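Local atomic coordinates of diacylglycerol kinase (Bacillus anthracis, PDB entry 3S40), a protein that probably transfers the gamma-phosphate of ATP to diacylglycerol, giving phosphatidic acid. Residues A[99-104]-A[109-114]; A[14-19]-A[73-78]. All coordinates share one frame; numbering follows the deposited sequence.

Both contacts belong to the kinase catalytic domain, their centres about 12 Å apart. Contact 2 lies at the C-terminal end of the inner strand 11-15 and joins the loop after it to the first turn of helix 73-83; contact 1 follows strand 91-96, an outermost strand of the same parallel sheet, and fastens the turn after it to the chain entering helix 113-120. Asp-73, which begins helix 73-83, connects them: its OD1 lies 2.9 Å from Asn-101 N and its OD2 3.0 Å from Asp-102 N, both probable hydrogen bonds. The GGDGT sequence that includes Asp-73 and Thr-75 is the family's nucleotide-binding signature, so contact 2 probably borders the ATP site.

Contact 1. Residues A[99-104]-A[109-114]; sequences TCNDFS and VPQNIA
Gln-111 reaches across to segment 99-104 with both ends of its amide, NE2 taken by Ser-104 and OE1 by Asn-101. The chain leaves the backbone with CG beside the backbone N and then bends again by rotation about CB-CG (chi2 -61°), which brings the amide round to the other segment. NE2 gives an almost straight hydrogen bond to Ser-104 OG at 2.9 Å, and the hydroxyl oxygen lies in the amide plane. A second bond, from NE2 to Val-109 O at 3.1 Å, uses the same nitrogen, so NE2 has an acceptor on each segment. Ser-104 OG in turn donates to Asn-101 O at 2.9 Å; with chi1 at 87° it sits between its own backbone N and carbonyl carbon, within reach of both partners. A relay thus runs from amide to hydroxyl to backbone carbonyl and helps fix the rotation of the serine hydroxyl. At the other end of the amide, Asn-101 ND2 donates to Gln-111 OE1 at 3.2 Å. This bond is more bent, and the two amide planes are turned 39° apart. Asn-101 OD1 accepts from Gly-98 N, so the asparagine amide is held on both its polar atoms. Beside the side-chain network, Val-109 N donates to Ser-104 O at 3.0 Å, where the Val-109 CB and CG2 also rest against that carbonyl oxygen. Asn-101, with left-handed backbone angles, occupies the N-cap of helix 102-106. Asn-101, Ser-104 and Gln-111 all lean on Pro-96 at the end of strand 91-96, while Val-109 packs on Ala-116 and Leu-119 of helix 113-120; the hydrogen bonds join the start of helix 102-106 to the lead-in of helix 113-120, and packing on Pro-96 sets both against strand 91-96.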
ATOM      1  N   THR A  99      -9.342  -8.687   4.680  1.00 37.01           N
ATOM      2  CA  THR A  99      -9.094  -8.820   6.112  1.00 47.68           C
ATOM      3  C   THR A  99      -8.059  -7.800   6.611  1.00 43.67           C
ATOM      4  O   THR A  99      -8.229  -7.218   7.680  1.00 41.49           O
ATOM      5  CB  THR A  99      -8.693 -10.257   6.496  1.00 57.93           C
ATOM      6  OG1 THR A  99      -7.503 -10.629   5.793  1.00 67.04           O
ATOM      7  CG2 THR A  99      -9.815 -11.231   6.139  1.00 57.78           C
ATOM      8  N   CYS A 100      -7.008  -7.559   5.830  1.00 33.91           N
ATOM      9  CA  CYS A 100      -5.979  -6.598   6.240  1.00 30.62           C
ATOM     10  C   CYS A 100      -6.297  -5.161   5.863  1.00 27.50           C
ATOM     11  O   CYS A 100      -6.293  -4.275   6.718  1.00 31.93           O
ATOM     12  CB  CYS A 100      -4.606  -6.991   5.703  1.00 43.34           C
ATOM     13  SG  CYS A 100      -3.969  -8.479   6.477  1.00 50.53           S
ATOM     14  N   ASN A 101      -6.541  -4.926   4.579  1.00 22.35           N
ATOM     15  CA  ASN A 101      -6.867  -3.589   4.115  1.00 26.55           C
ATOM     16  C   ASN A 101      -5.777  -2.595   4.555  1.00 25.09           C
ATOM     17  O   ASN A 101      -6.060  -1.499   5.041  1.00 26.69           O
ATOM     18  CB  ASN A 101      -8.245  -3.221   4.651  1.00 23.75           C
ATOM     19  CG  ASN A 101      -9.274  -4.296   4.341  1.00 27.21           C
ATOM     20  OD1 ASN A 101      -9.445  -4.677   3.177  1.00 26.46           O
ATOM     21  ND2 ASN A 101      -9.941  -4.813   5.372  1.00 20.73           N
ATOM     22  N   ASP A 102      -4.525  -3.008   4.376  1.00 26.33           N
ATOM     23  CA  ASP A 102      -3.374  -2.238   4.824  1.00 27.63           C
ATOM     24  C   ASP A 102      -3.369  -0.808   4.324  1.00 32.38           C
ATOM     25  O   ASP A 102      -3.187   0.144   5.106  1.00 24.03           O
ATOM     26  CB  ASP A 102      -2.083  -2.937   4.408  1.00 34.01           C
ATOM     27  CG  ASP A 102      -1.726  -4.074   5.341  1.00 34.91           C
ATOM     28  OD1 ASP A 102      -2.120  -3.988   6.523  1.00 31.85           O
ATOM     29  OD2 ASP A 102      -1.065  -5.039   4.895  1.00 39.49           O
ATOM     30  N   PHE A 103      -3.566  -0.625   3.024  1.00 18.43           N
ATOM     31  CA  PHE A 103      -3.526   0.747   2.566  1.00 23.34           C
ATOM     32  C   PHE A 103      -4.720   1.611   2.984  1.00 16.66           C
ATOM     33  O   PHE A 103      -4.564   2.818   3.213  1.00 23.58           O
ATOM     34  CB  PHE A 103      -3.179   0.903   1.082  1.00 21.29           C
ATOM     35  CG  PHE A 103      -2.342   2.108   0.849  1.00 28.80           C
ATOM     36  CD1 PHE A 103      -0.980   2.066   1.111  1.00 28.40           C
ATOM     37  CD2 PHE A 103      -2.929   3.317   0.501  1.00 28.75           C
ATOM     38  CE1 PHE A 103      -0.196   3.193   0.967  1.00 29.38           C
ATOM     39  CE2 PHE A 103      -2.162   4.448   0.357  1.00 34.36           C
ATOM     40  CZ  PHE A 103      -0.790   4.392   0.592  1.00 36.82           C
ATOM     41  N   SER A 104      -5.890   1.002   3.103  1.00 21.76           N
ATOM     42  CA  SER A 104      -7.051   1.715   3.594  1.00 23.15           C
ATOM     43  C   SER A 104      -6.768   2.182   5.018  1.00 18.32           C
ATOM     44  O   SER A 104      -7.106   3.321   5.404  1.00 21.71           O
ATOM     45  CB  SER A 104      -8.338   0.851   3.490  1.00 22.75           C
ATOM     46  OG  SER A 104      -8.539   0.023   4.633  1.00 27.97           O
ATOM     47  N   VAL A 109      -9.003   5.150   6.784  1.00 24.14           N
ATOM     48  CA  VAL A 109     -10.357   4.794   6.378  1.00 27.46           C
ATOM     49  C   VAL A 109     -11.031   3.872   7.391  1.00 25.91           C
ATOM     50  O   VAL A 109     -10.479   2.838   7.746  1.00 29.40           O
ATOM     51  CB  VAL A 109     -10.363   4.090   5.027  1.00 20.56           C
ATOM     52  CG1 VAL A 109     -11.779   3.622   4.696  1.00 22.48           C
ATOM     53  CG2 VAL A 109      -9.785   5.019   3.927  1.00 18.06           C
ATOM     54  N   PRO A 110     -12.237   4.243   7.847  1.00 29.19           N
ATOM     55  CA  PRO A 110     -13.020   3.392   8.755  1.00 33.79           C
ATOM     56  C   PRO A 110     -13.113   1.975   8.207  1.00 28.13           C
ATOM     57  O   PRO A 110     -13.304   1.796   7.000  1.00 27.35           O
ATOM     58  CB  PRO A 110     -14.407   4.036   8.719  1.00 37.38           C
ATOM     59  CG  PRO A 110     -14.147   5.474   8.422  1.00 42.26           C
ATOM     60  CD  PRO A 110     -12.912   5.525   7.552  1.00 26.77           C
ATOM     61  N   GLN A 111     -12.988   0.974   9.070  1.00 22.91           N
ATOM     62  CA  GLN A 111     -13.067  -0.407   8.600  1.00 32.48           C
ATOM     63  C   GLN A 111     -14.524  -0.901   8.492  1.00 33.21           C
ATOM     64  O   GLN A 111     -14.799  -1.942   7.900  1.00 32.27           O
ATOM     65  CB  GLN A 111     -12.200  -1.330   9.472  1.00 46.43           C
ATOM     66  CG  GLN A 111     -10.692  -1.060   9.350  1.00 42.42           C
ATOM     67  CD  GLN A 111     -10.166  -1.277   7.925  1.00 39.35           C
ATOM     68  OE1 GLN A 111     -10.128  -2.408   7.440  1.00 35.76           O
ATOM     69  NE2 GLN A 111      -9.765  -0.184   7.251  1.00 31.19           N
ATOM     70  N   ASN A 112     -15.448  -0.137   9.054  1.00 23.25           N
ATOM     71  CA  ASN A 112     -16.873  -0.348   8.816  1.00 30.95           C
ATOM     72  C   ASN A 112     -17.188   0.193   7.423  1.00 35.68           C
ATOM     73  O   ASN A 112     -17.030   1.398   7.166  1.00 26.59           O
ATOM     74  CB  ASN A 112     -17.684   0.396   9.890  1.00 33.19           C
ATOM     75  CG  ASN A 112     -19.178   0.423   9.597  1.00 45.30           C
ATOM     76  OD1 ASN A 112     -19.624   0.990   8.602  1.00 51.27           O
ATOM     77  ND2 ASN A 112     -19.959  -0.163  10.490  1.00 48.45           N
ATOM     78  N   ILE A 113     -17.613  -0.681   6.512  1.00 26.53           N
ATOM     79  CA  ILE A 113     -17.702  -0.271   5.111  1.00 23.91           C
ATOM     80  C   ILE A 113     -18.733   0.823   4.885  1.00 28.31           C
ATOM     81  O   ILE A 113     -18.542   1.671   4.018  1.00 27.31           O
ATOM     82  CB  ILE A 113     -17.925  -1.447   4.158  1.00 30.61           C
ATOM     83  CG1 ILE A 113     -19.272  -2.120   4.427  1.00 25.77           C
ATOM     84  CG2 ILE A 113     -16.775  -2.446   4.285  1.00 25.03           C
ATOM     85  CD1 ILE A 113     -19.548  -3.269   3.480  1.00 27.98           C
ATOM     86  N   ALA A 114     -19.803   0.836   5.682  1.00 25.47           N
ATOM     87  CA  ALA A 114     -20.788   1.910   5.573  1.00 28.26           C
ATOM     88  C   ALA A 114     -20.125   3.255   5.855  1.00 26.95           C
ATOM     89  O   ALA A 114     -20.353   4.233   5.142  1.00 28.37           O
ATOM     90  CB  ALA A 114     -21.975   1.678   6.537  1.00 23.68           C
TER

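Contact 2. Residues A[14-19]-A[73-78]; sequences IVNPKA and DGTVFE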
ATOM      1  N   ILE A  14     -15.661   0.208  -8.486  1.00 18.21           N
ATOM      2  CA  ILE A  14     -15.333  -1.175  -8.849  1.00 17.71           C
ATOM      3  C   ILE A  14     -15.649  -2.060  -7.668  1.00 22.90           C
ATOM      4  O   ILE A  14     -15.178  -1.813  -6.559  1.00 20.05           O
ATOM      5  CB  ILE A  14     -13.845  -1.347  -9.233  1.00 16.50           C
ATOM      6  CG1 ILE A  14     -13.532  -0.491 -10.464  1.00 17.44           C
ATOM      7  CG2 ILE A  14     -13.503  -2.846  -9.491  1.00 12.94           C
ATOM      8  CD1 ILE A  14     -12.038  -0.256 -10.723  1.00 22.16           C
ATOM      9  N   VAL A  15     -16.457  -3.085  -7.906  1.00 22.40           N
ATOM     10  CA  VAL A  15     -16.883  -3.994  -6.847  1.00 26.93           C
ATOM     11  C   VAL A  15     -16.373  -5.405  -7.077  1.00 23.78           C
ATOM     12  O   VAL A  15     -16.663  -6.010  -8.108  1.00 28.50           O
ATOM     13  CB  VAL A  15     -18.418  -4.080  -6.773  1.00 27.09           C
ATOM     14  CG1 VAL A  15     -18.843  -5.219  -5.843  1.00 29.87           C
ATOM     15  CG2 VAL A  15     -19.000  -2.736  -6.320  1.00 25.68           C
ATOM     16  N   ASN A  16     -15.618  -5.919  -6.111  1.00 23.28           N
ATOM     17  CA  ASN A  16     -15.295  -7.344  -6.056  1.00 24.45           C
ATOM     18  C   ASN A  16     -16.417  -8.057  -5.308  1.00 29.41           C
ATOM     19  O   ASN A  16     -16.562  -7.886  -4.093  1.00 31.49           O
ATOM     20  CB  ASN A  16     -13.950  -7.558  -5.348  1.00 32.11           C
ATOM     21  CG  ASN A  16     -13.577  -9.027  -5.225  1.00 42.39           C
ATOM     22  OD1 ASN A  16     -14.313  -9.905  -5.660  1.00 37.74           O
ATOM     23  ND2 ASN A  16     -12.418  -9.296  -4.637  1.00 37.52           N
ATOM     24  N   PRO A  17     -17.226  -8.850  -6.035  1.00 38.12           N
ATOM     25  CA  PRO A  17     -18.437  -9.448  -5.464  1.00 39.63           C
ATOM     26  C   PRO A  17     -18.100 -10.397  -4.328  1.00 34.82           C
ATOM     27  O   PRO A  17     -18.933 -10.652  -3.460  1.00 39.33           O
ATOM     28  CB  PRO A  17     -19.046 -10.220  -6.648  1.00 41.58           C
ATOM     29  CG  PRO A  17     -18.397  -9.655  -7.872  1.00 39.76           C
ATOM     30  CD  PRO A  17     -17.023  -9.247  -7.439  1.00 36.39           C
ATOM     31  N   LYS A  18     -16.877 -10.909  -4.332  1.00 31.21           N
ATOM     32  CA  LYS A  18     -16.427 -11.777  -3.253  1.00 41.41           C
ATOM     33  C   LYS A  18     -16.036 -11.001  -2.000  1.00 41.52           C
ATOM     34  O   LYS A  18     -15.916 -11.578  -0.915  1.00 35.81           O
ATOM     35  CB  LYS A  18     -15.244 -12.640  -3.707  1.00 46.38           C
ATOM     36  CG  LYS A  18     -15.640 -13.951  -4.357  1.00 58.10           C
ATOM     37  CD  LYS A  18     -15.666 -13.858  -5.871  1.00 65.66           C
ATOM     38  CE  LYS A  18     -16.062 -15.202  -6.477  1.00 76.58           C
ATOM     39  NZ  LYS A  18     -15.902 -15.232  -7.958  1.00 81.24           N
ATOM     40  N   ALA A  19     -15.844  -9.694  -2.131  1.00 32.55           N
ATOM     41  CA  ALA A  19     -15.262  -8.946  -1.020  1.00 36.94           C
ATOM     42  C   ALA A  19     -16.234  -8.873   0.153  1.00 38.81           C
ATOM     43  O   ALA A  19     -17.428  -9.093  -0.005  1.00 38.44           O
ATOM     44  CB  ALA A  19     -14.838  -7.543  -1.460  1.00 31.80           C
ATOM     45  N   ASP A  73      -6.787  -6.310  -0.322  1.00 31.55           N
ATOM     46  CA  ASP A  73      -5.469  -5.834  -0.734  1.00 34.35           C
ATOM     47  C   ASP A  73      -5.118  -6.250  -2.159  1.00 23.71           C
ATOM     48  O   ASP A  73      -4.494  -5.497  -2.893  1.00 27.44           O
ATOM     49  CB  ASP A  73      -4.398  -6.311   0.258  1.00 44.89           C
ATOM     50  CG  ASP A  73      -4.701  -5.884   1.697  1.00 57.08           C
ATOM     51  OD1 ASP A  73      -5.606  -6.486   2.331  1.00 67.49           O
ATOM     52  OD2 ASP A  73      -4.035  -4.949   2.189  1.00 51.31           O
ATOM     53  N   GLY A  74      -5.512  -7.452  -2.554  1.00 27.59           N
ATOM     54  CA  GLY A  74      -5.281  -7.894  -3.920  1.00 30.05           C
ATOM     55  C   GLY A  74      -5.964  -6.991  -4.943  1.00 35.70           C
ATOM     56  O   GLY A  74      -5.351  -6.563  -5.924  1.00 34.41           O
ATOM     57  N   THR A  75      -7.242  -6.706  -4.719  1.00 29.76           N
ATOM     58  CA  THR A  75      -7.998  -5.835  -5.621  1.00 30.31           C
ATOM     59  C   THR A  75      -7.444  -4.409  -5.657  1.00 28.53           C
ATOM     60  O   THR A  75      -7.322  -3.817  -6.723  1.00 26.54           O
ATOM     61  CB  THR A  75      -9.497  -5.818  -5.270  1.00 38.25           C
ATOM     62  OG1 THR A  75      -9.977  -7.167  -5.188  1.00 41.38           O
ATOM     63  CG2 THR A  75     -10.295  -5.080  -6.352  1.00 29.58           C
ATOM     64  N   VAL A  76      -7.103  -3.869  -4.485  1.00 23.24           N
ATOM     65  CA  VAL A  76      -6.488  -2.546  -4.373  1.00 19.54           C
ATOM     66  C   VAL A  76      -5.195  -2.504  -5.187  1.00 27.99           C
ATOM     67  O   VAL A  76      -4.936  -1.561  -5.935  1.00 28.58           O
ATOM     68  CB  VAL A  76      -6.151  -2.202  -2.887  1.00 29.78           C
ATOM     69  CG1 VAL A  76      -5.160  -1.070  -2.797  1.00 27.87           C
ATOM     70  CG2 VAL A  76      -7.414  -1.867  -2.092  1.00 22.44           C
ATOM     71  N   PHE A  77      -4.371  -3.527  -5.005  1.00 25.25           N
ATOM     72  CA  PHE A  77      -3.122  -3.650  -5.729  1.00 24.56           C
ATOM     73  C   PHE A  77      -3.334  -3.724  -7.246  1.00 25.33           C
ATOM     74  O   PHE A  77      -2.509  -3.235  -8.019  1.00 27.37           O
ATOM     75  CB  PHE A  77      -2.366  -4.886  -5.234  1.00 38.84           C
ATOM     76  CG  PHE A  77      -1.014  -5.075  -5.866  1.00 49.44           C
ATOM     77  CD1 PHE A  77      -0.029  -4.102  -5.747  1.00 49.69           C
ATOM     78  CD2 PHE A  77      -0.712  -6.247  -6.550  1.00 54.76           C
ATOM     79  CE1 PHE A  77       1.233  -4.286  -6.315  1.00 51.98           C
ATOM     80  CE2 PHE A  77       0.546  -6.440  -7.120  1.00 59.46           C
ATOM     81  CZ  PHE A  77       1.519  -5.456  -7.002  1.00 59.39           C
ATOM     82  N   GLU A  78      -4.426  -4.355  -7.679  1.00 22.03           N
ATOM     83  CA  GLU A  78      -4.737  -4.357  -9.103  1.00 26.54           C
ATOM     84  C   GLU A  78      -4.935  -2.938  -9.582  1.00 23.91           C
ATOM     85  O   GLU A  78      -4.515  -2.585 -10.680  1.00 21.68           O
ATOM     86  CB  GLU A  78      -5.996  -5.174  -9.407  1.00 29.27           C
ATOM     87  CG  GLU A  78      -5.749  -6.663  -9.520  1.00 28.81           C
ATOM     88  CD  GLU A  78      -6.891  -7.366 -10.249  1.00 42.73           C
ATOM     89  OE1 GLU A  78      -7.524  -6.730 -11.123  1.00 49.28           O
ATOM     90  OE2 GLU A  78      -7.153  -8.545  -9.940  1.00 50.37           O
TER
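Asn-16 and Thr-75 meet where strand 11-15 runs out into a type I beta turn (Asn-16 to Ala-19) beside the first turn of helix 73-83, in the parallel alpha/beta domain of the kinase. From the backbone, CB of Asn-16 points toward the helix and passes 4.0 Å from Thr-75 OG1. CG stands anti to the backbone N (chi1 178°), and the two branches of the amide part company. OD1 turns back on its own loop and accepts from Lys-18 N at 3.1 Å, the Asx turn, with the N-H approaching well above the carbonyl plane. ND2 crosses to the helix. The Asx turn and the ND2 bond together help hold the amide's rotation, and the Ala-19 N to Asn-16 O bond of 2.8 Å closes the beta turn. On the helix side, the first torsion of Thr-75 puts OG1 beside the backbone N, while the side chain also touches Val-69 and Ala-53. The contact is small and lies near the surface. Its one bond across is Asn-16 ND2 to Thr-75 OG1 at 3.3 Å, bent to 136° at the hydrogen. The hydroxyl oxygen of Thr-75 stands 31° out of the Asn-16 amide plane.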